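Local structure of alpha-actinin-like protein 1 (Schizosaccharomyces pombe, 5BVR) at residues Q9-F20 with V32-S40. The protein binds actin filaments through its tandem calponin-homology domains and takes part in forming and organising the actin ring in cytokinesis. Numbering follows the deposited sequence.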
ATOM      1  N   GLN A   9       1.173  17.201  -1.924  1.00 28.39           N
ATOM      2  CA  GLN A   9       1.423  15.978  -1.163  1.00 23.97           C
ATOM      3  C   GLN A   9       2.409  15.064  -1.887  1.00 22.02           C
ATOM      4  O   GLN A   9       2.363  14.932  -3.109  1.00 23.60           O
ATOM      5  CB  GLN A   9       0.106  15.247  -0.906  1.00 22.04           C
ATOM      6  CG  GLN A   9      -0.921  16.080  -0.117  1.00 24.95           C
ATOM      7  CD  GLN A   9      -2.209  15.323   0.142  1.00 27.48           C
ATOM      8  OE1 GLN A   9      -2.660  15.214   1.284  1.00 32.49           O
ATOM      9  NE2 GLN A   9      -2.812  14.814  -0.915  1.00 27.32           N
ATOM     10  N   SER A  10       3.298  14.449  -1.111  1.00 21.82           N
ATOM     11  CA  SER A  10       4.326  13.568  -1.675  1.00 19.97           C
ATOM     12  C   SER A  10       3.693  12.304  -2.229  1.00 17.44           C
ATOM     13  O   SER A  10       2.535  11.987  -1.945  1.00 19.97           O
ATOM     14  CB  SER A  10       5.329  13.152  -0.611  1.00 20.62           C
ATOM     15  OG  SER A  10       4.716  12.274   0.330  1.00 20.23           O
ATOM     16  N   VAL A  11       4.468  11.582  -3.029  1.00 18.53           N
ATOM     17  CA  VAL A  11       4.023  10.288  -3.535  1.00 16.97           C
ATOM     18  C   VAL A  11       3.613   9.365  -2.402  1.00 20.75           C
ATOM     19  O   VAL A  11       2.573   8.725  -2.469  1.00 18.54           O
ATOM     20  CB  VAL A  11       5.132   9.619  -4.387  1.00 17.76           C
ATOM     21  CG1 VAL A  11       4.803   8.163  -4.689  1.00 18.09           C
ATOM     22  CG2 VAL A  11       5.347  10.391  -5.690  1.00 19.39           C
ATOM     23  N   GLN A  12       4.425   9.297  -1.362  1.00 17.23           N
ATOM     24  CA  GLN A  12       4.125   8.410  -0.267  1.00 15.62           C
ATOM     25  C   GLN A  12       2.874   8.849   0.476  1.00 17.34           C
ATOM     26  O   GLN A  12       2.055   8.010   0.855  1.00 17.63           O
ATOM     27  CB  GLN A  12       5.301   8.320   0.682  1.00 20.14           C
ATOM     28  CG  GLN A  12       5.175   7.215   1.684  1.00 20.02           C
ATOM     29  CD  GLN A  12       6.394   7.120   2.561  1.00 21.11           C
ATOM     30  OE1 GLN A  12       6.367   7.546   3.727  1.00 20.35           O
ATOM     31  NE2 GLN A  12       7.473   6.576   2.015  1.00 18.49           N
ATOM     32  N   ASN A  13       2.739  10.150   0.728  1.00 18.29           N
ATOM     33  CA  ASN A  13       1.542  10.672   1.341  1.00 18.58           C
ATOM     34  C   ASN A  13       0.318  10.236   0.530  1.00 15.72           C
ATOM     35  O   ASN A  13      -0.633   9.632   1.080  1.00 17.83           O
ATOM     36  CB  ASN A  13       1.691  12.204   1.436  1.00 18.35           C
ATOM     37  CG  ASN A  13       0.595  12.867   2.212  1.00 24.16           C
ATOM     38  OD1 ASN A  13      -0.436  12.288   2.488  1.00 22.33           O
ATOM     39  ND2 ASN A  13       0.821  14.124   2.554  1.00 21.01           N
ATOM     40  N   ARG A  14       0.349  10.474  -0.771  1.00 16.85           N
ATOM     41  CA  ARG A  14      -0.797  10.190  -1.596  1.00 18.31           C
ATOM     42  C   ARG A  14      -1.060   8.698  -1.662  1.00 17.95           C
ATOM     43  O   ARG A  14      -2.205   8.269  -1.590  1.00 19.52           O
ATOM     44  CB  ARG A  14      -0.640  10.812  -2.974  1.00 20.80           C
ATOM     45  CG  ARG A  14      -0.826  12.337  -2.894  1.00 19.00           C
ATOM     46  CD  ARG A  14      -0.658  13.004  -4.248  1.00 24.26           C
ATOM     47  NE  ARG A  14       0.712  12.956  -4.727  1.00 25.63           N
ATOM     48  CZ  ARG A  14       1.159  12.159  -5.693  1.00 29.14           C
ATOM     49  NH1 ARG A  14       0.343  11.324  -6.335  1.00 25.73           N
ATOM     50  NH2 ARG A  14       2.438  12.222  -6.024  1.00 28.66           N
ATOM     51  N   THR A  15      -0.008   7.902  -1.765  1.00 16.73           N
ATOM     52  CA  THR A  15      -0.180   6.461  -1.885  1.00 16.61           C
ATOM     53  C   THR A  15      -0.736   5.864  -0.605  1.00 16.54           C
ATOM     54  O   THR A  15      -1.664   5.031  -0.630  1.00 16.96           O
ATOM     55  CB  THR A  15       1.156   5.777  -2.230  1.00 16.34           C
ATOM     56  OG1 THR A  15       1.645   6.282  -3.480  1.00 19.24           O
ATOM     57  CG2 THR A  15       0.991   4.297  -2.365  1.00 18.00           C
ATOM     58  N   PHE A  16      -0.168   6.275   0.517  1.00 16.28           N
ATOM     59  CA  PHE A  16      -0.647   5.816   1.818  1.00 16.95           C
ATOM     60  C   PHE A  16      -2.082   6.256   2.068  1.00 17.30           C
ATOM     61  O   PHE A  16      -2.844   5.502   2.662  1.00 16.75           O
ATOM     62  CB  PHE A  16       0.257   6.307   2.959  1.00 16.84           C
ATOM     63  CG  PHE A  16       1.599   5.587   3.063  1.00 14.04           C
ATOM     64  CD1 PHE A  16       2.058   4.694   2.078  1.00 13.81           C
ATOM     65  CD2 PHE A  16       2.431   5.833   4.159  1.00 15.50           C
ATOM     66  CE1 PHE A  16       3.299   4.068   2.202  1.00 14.49           C
ATOM     67  CE2 PHE A  16       3.679   5.206   4.277  1.00 16.33           C
ATOM     68  CZ  PHE A  16       4.108   4.307   3.277  1.00 15.93           C
ATOM     69  N   THR A  17      -2.443   7.462   1.642  1.00 17.35           N
ATOM     70  CA  THR A  17      -3.823   7.934   1.778  1.00 16.48           C
ATOM     71  C   THR A  17      -4.750   7.050   0.962  1.00 17.55           C
ATOM     72  O   THR A  17      -5.796   6.618   1.444  1.00 18.89           O
ATOM     73  CB  THR A  17      -3.956   9.387   1.337  1.00 18.78           C
ATOM     74  OG1 THR A  17      -3.142  10.197   2.179  1.00 19.63           O
ATOM     75  CG2 THR A  17      -5.404   9.882   1.414  1.00 18.92           C
ATOM     76  N   LYS A  18      -4.369   6.748  -0.274  1.00 18.28           N
ATOM     77  CA  LYS A  18      -5.207   5.905  -1.115  1.00 19.17           C
ATOM     78  C   LYS A  18      -5.343   4.494  -0.509  1.00 20.03           C
ATOM     79  O   LYS A  18      -6.447   3.919  -0.516  1.00 21.06           O
ATOM     80  CB  LYS A  18      -4.654   5.859  -2.551  1.00 21.44           C
ATOM     81  CG  LYS A  18      -4.992   7.124  -3.346  1.00 21.84           C
ATOM     82  CD  LYS A  18      -4.337   7.179  -4.705  1.00 31.15           C
ATOM     83  CE  LYS A  18      -3.088   8.043  -4.653  1.00 30.71           C
ATOM     84  NZ  LYS A  18      -2.385   8.182  -5.956  1.00 26.73           N
ATOM     85  N   TRP A  19      -4.253   3.952   0.042  1.00 18.69           N
ATOM     86  CA  TRP A  19      -4.284   2.646   0.690  1.00 17.34           C
ATOM     87  C   TRP A  19      -5.269   2.683   1.879  1.00 16.51           C
ATOM     88  O   TRP A  19      -6.136   1.817   2.001  1.00 18.58           O
ATOM     89  CB  TRP A  19      -2.875   2.241   1.137  1.00 16.54           C
ATOM     90  CG  TRP A  19      -2.886   0.982   1.923  1.00 17.59           C
ATOM     91  CD1 TRP A  19      -2.866  -0.307   1.438  1.00 19.22           C
ATOM     92  CD2 TRP A  19      -2.952   0.877   3.340  1.00 16.42           C
ATOM     93  NE1 TRP A  19      -2.879  -1.196   2.492  1.00 21.84           N
ATOM     94  CE2 TRP A  19      -2.958  -0.492   3.666  1.00 17.43           C
ATOM     95  CE3 TRP A  19      -2.999   1.809   4.375  1.00 18.07           C
ATOM     96  CZ2 TRP A  19      -2.993  -0.940   4.983  1.00 19.11           C
ATOM     97  CZ3 TRP A  19      -3.031   1.365   5.669  1.00 18.44           C
ATOM     98  CH2 TRP A  19      -3.043   0.005   5.969  1.00 16.93           C
ATOM     99  N   PHE A  20      -5.142   3.713   2.700  1.00 16.10           N
ATOM    100  CA  PHE A  20      -5.986   3.904   3.891  1.00 16.25           C
ATOM    101  C   PHE A  20      -7.447   3.901   3.435  1.00 18.80           C
ATOM    102  O   PHE A  20      -8.299   3.217   4.026  1.00 20.40           O
ATOM    103  CB  PHE A  20      -5.572   5.225   4.567  1.00 15.76           C
ATOM    104  CG  PHE A  20      -5.868   5.333   6.044  1.00 16.98           C
ATOM    105  CD1 PHE A  20      -7.150   5.199   6.539  1.00 18.81           C
ATOM    106  CD2 PHE A  20      -4.838   5.664   6.915  1.00 19.09           C
ATOM    107  CE1 PHE A  20      -7.388   5.352   7.885  1.00 16.76           C
ATOM    108  CE2 PHE A  20      -5.073   5.836   8.256  1.00 20.98           C
ATOM    109  CZ  PHE A  20      -6.353   5.677   8.743  1.00 17.22           C
ATOM    110  N   VAL A  32     -10.052   9.704   4.171  1.00 20.49           N
ATOM    111  CA  VAL A  32      -8.960  10.577   4.522  1.00 21.60           C
ATOM    112  C   VAL A  32      -8.666  11.439   3.294  1.00 20.73           C
ATOM    113  O   VAL A  32      -8.524  10.910   2.191  1.00 23.60           O
ATOM    114  CB  VAL A  32      -7.695   9.758   4.850  1.00 21.25           C
ATOM    115  CG1 VAL A  32      -6.473  10.670   5.069  1.00 23.52           C
ATOM    116  CG2 VAL A  32      -7.945   8.879   6.073  1.00 24.51           C
ATOM    117  N   PHE A  33      -8.560  12.745   3.502  1.00 23.48           N
ATOM    118  CA  PHE A  33      -8.160  13.660   2.431  1.00 27.41           C
ATOM    119  C   PHE A  33      -6.816  14.304   2.733  1.00 27.29           C
ATOM    120  O   PHE A  33      -6.055  14.640   1.815  1.00 27.76           O
ATOM    121  CB  PHE A  33      -9.240  14.721   2.238  1.00 33.55           C
ATOM    122  CG  PHE A  33     -10.538  14.156   1.741  1.00 34.67           C
ATOM    123  CD1 PHE A  33     -10.688  13.830   0.408  1.00 36.94           C
ATOM    124  CD2 PHE A  33     -11.590  13.918   2.607  1.00 43.68           C
ATOM    125  CE1 PHE A  33     -11.870  13.303  -0.062  1.00 38.38           C
ATOM    126  CE2 PHE A  33     -12.782  13.387   2.138  1.00 42.25           C
ATOM    127  CZ  PHE A  33     -12.915  13.081   0.803  1.00 40.37           C
ATOM    128  N   ASP A  34      -6.517  14.453   4.018  1.00 21.96           N
ATOM    129  CA  ASP A  34      -5.290  15.098   4.470  1.00 23.80           C
ATOM    130  C   ASP A  34      -4.804  14.440   5.748  1.00 25.48           C
ATOM    131  O   ASP A  34      -5.381  14.641   6.826  1.00 24.81           O
ATOM    132  CB  ASP A  34      -5.553  16.593   4.709  1.00 24.90           C
ATOM    133  CG  ASP A  34      -4.285  17.377   5.033  1.00 37.11           C
ATOM    134  OD1 ASP A  34      -3.217  16.764   5.243  1.00 32.67           O
ATOM    135  OD2 ASP A  34      -4.373  18.625   5.098  1.00 42.23           O
ATOM    136  N   LEU A  35      -3.751  13.637   5.627  1.00 25.78           N
ATOM    137  CA  LEU A  35      -3.220  12.921   6.781  1.00 23.75           C
ATOM    138  C   LEU A  35      -2.680  13.839   7.871  1.00 25.83           C
ATOM    139  O   LEU A  35      -2.467  13.379   8.989  1.00 30.53           O
ATOM    140  CB  LEU A  35      -2.131  11.942   6.342  1.00 23.93           C
ATOM    141  CG  LEU A  35      -2.647  10.664   5.678  1.00 22.35           C
ATOM    142  CD1 LEU A  35      -1.473   9.910   5.060  1.00 25.39           C
ATOM    143  CD2 LEU A  35      -3.381   9.792   6.681  1.00 26.18           C
ATOM    144  N   ARG A  36      -2.476  15.114   7.571  1.00 33.82           N
ATOM    145  CA  ARG A  36      -2.037  16.057   8.599  1.00 34.25           C
ATOM    146  C   ARG A  36      -3.138  16.339   9.600  1.00 40.34           C
ATOM    147  O   ARG A  36      -2.861  16.656  10.759  1.00 45.06           O
ATOM    148  CB  ARG A  36      -1.593  17.384   7.987  1.00 37.90           C
ATOM    149  CG  ARG A  36      -0.305  17.303   7.229  1.00 43.52           C
ATOM    150  CD  ARG A  36       0.097  18.653   6.656  1.00 52.81           C
ATOM    151  NE  ARG A  36       1.337  18.544   5.891  1.00 64.08           N
ATOM    152  CZ  ARG A  36       1.846  19.505   5.125  1.00 69.43           C
ATOM    153  NH1 ARG A  36       1.229  20.677   5.010  1.00 73.56           N
ATOM    154  NH2 ARG A  36       2.981  19.291   4.472  1.00 64.21           N
ATOM    155  N   LYS A  37      -4.384  16.233   9.152  1.00 27.10           N
ATOM    156  CA  LYS A  37      -5.510  16.676   9.961  1.00 24.41           C
ATOM    157  C   LYS A  37      -6.518  15.582  10.257  1.00 22.99           C
ATOM    158  O   LYS A  37      -7.113  15.560  11.333  1.00 26.91           O
ATOM    159  CB  LYS A  37      -6.243  17.827   9.252  1.00 38.62           C
ATOM    160  CG  LYS A  37      -5.432  19.103   9.108  1.00 47.14           C
ATOM    161  CD  LYS A  37      -5.236  19.806  10.444  1.00 47.23           C
ATOM    162  CE  LYS A  37      -4.349  21.044  10.301  1.00 53.28           C
ATOM    163  NZ  LYS A  37      -2.986  20.703   9.769  1.00 58.95           N
ATOM    164  N   ASP A  38      -6.708  14.663   9.311  1.00 23.12           N
ATOM    165  CA  ASP A  38      -7.898  13.806   9.352  1.00 22.01           C
ATOM    166  C   ASP A  38      -7.805  12.631  10.329  1.00 24.56           C
ATOM    167  O   ASP A  38      -8.798  11.949  10.560  1.00 26.13           O
ATOM    168  CB  ASP A  38      -8.262  13.291   7.958  1.00 21.70           C
ATOM    169  CG  ASP A  38      -8.669  14.411   7.006  1.00 26.17           C
ATOM    170  OD1 ASP A  38      -8.942  15.540   7.466  1.00 34.53           O
ATOM    171  OD2 ASP A  38      -8.719  14.158   5.794  1.00 29.88           O
ATOM    172  N   LEU A  39      -6.629  12.386  10.895  1.00 19.84           N
ATOM    173  CA  LEU A  39      -6.472  11.338  11.901  1.00 20.42           C
ATOM    174  C   LEU A  39      -6.431  11.895  13.316  1.00 19.49           C
ATOM    175  O   LEU A  39      -6.320  11.130  14.260  1.00 19.79           O
ATOM    176  CB  LEU A  39      -5.186  10.548  11.688  1.00 20.63           C
ATOM    177  CG  LEU A  39      -4.981   9.959  10.294  1.00 20.79           C
ATOM    178  CD1 LEU A  39      -3.720   9.095  10.280  1.00 22.08           C
ATOM    179  CD2 LEU A  39      -6.172   9.174   9.840  1.00 21.33           C
ATOM    180  N   SER A  40      -6.479  13.213  13.452  1.00 21.88           N
ATOM    181  CA  SER A  40      -6.220  13.854  14.735  1.00 20.36           C
ATOM    182  C   SER A  40      -7.147  13.470  15.864  1.00 21.19           C
ATOM    183  O   SER A  40      -6.709  13.480  17.002  1.00 23.41           O
ATOM    184  CB  SER A  40      -6.151  15.355  14.550  1.00 32.62           C
ATOM    185  OG  SER A  40      -5.005  15.649  13.758  1.00 50.27           O
TER
HETATM  186  O   HOH W   1      -3.131  12.863   2.917  1.00 24.15           O
HETATM  187  O   HOH W   2      -1.183  16.060   3.598  1.00 26.32           O
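Phe-20 lays one ring face against Val-32, whose CG2 stands 4.1 Å from the ring centroid and 21° off the normal, a CH-pi contact in which the two side chains cross at about a right angle. Farther round the ring, Leu-39 CD2 approaches Phe-20 CZ obliquely at 3.7 Å. One turn back, Thr-17 offers both its branches. OG1 sits beside the backbone N (chi1 -62°) and bonds back to Asn-13 O, rising above that carbonyl's plane; this leaves CG2 anti to the N and turned to Val-32. Leu-35 runs past Thr-17 and Asn-13 in the opposite direction, its CD1 3.3 Å from Thr-17 OG1 and 3.7 Å from Asn-13 OD1. Beside these contacts two waters sit in the joint. One accepts from Leu-35 N at 2.9 Å, while Thr-17 OG1, Asn-13 OD1 and Gln-9 OE1 share its two hydrogens; the second links Gln-9 OE1 and Asn-13 ND2 to Asp-34 OD1. A valine at Thr-17, lacking the hydroxyl and its bond to Asn-13 O, would probably leave the first water less firmly held between helix and loop. Asp-38 OD2 braces the loop, taking the N-H groups of Phe-33 and Asp-34. Within the first calponin-homology domain, this joins helix 11-25 to the loop leading into helix 43-53, whose Leu-48 touches Phe-20 and Leu-44 touches Val-32, while Leu-35 reaches Ile-108 of helix 101-117.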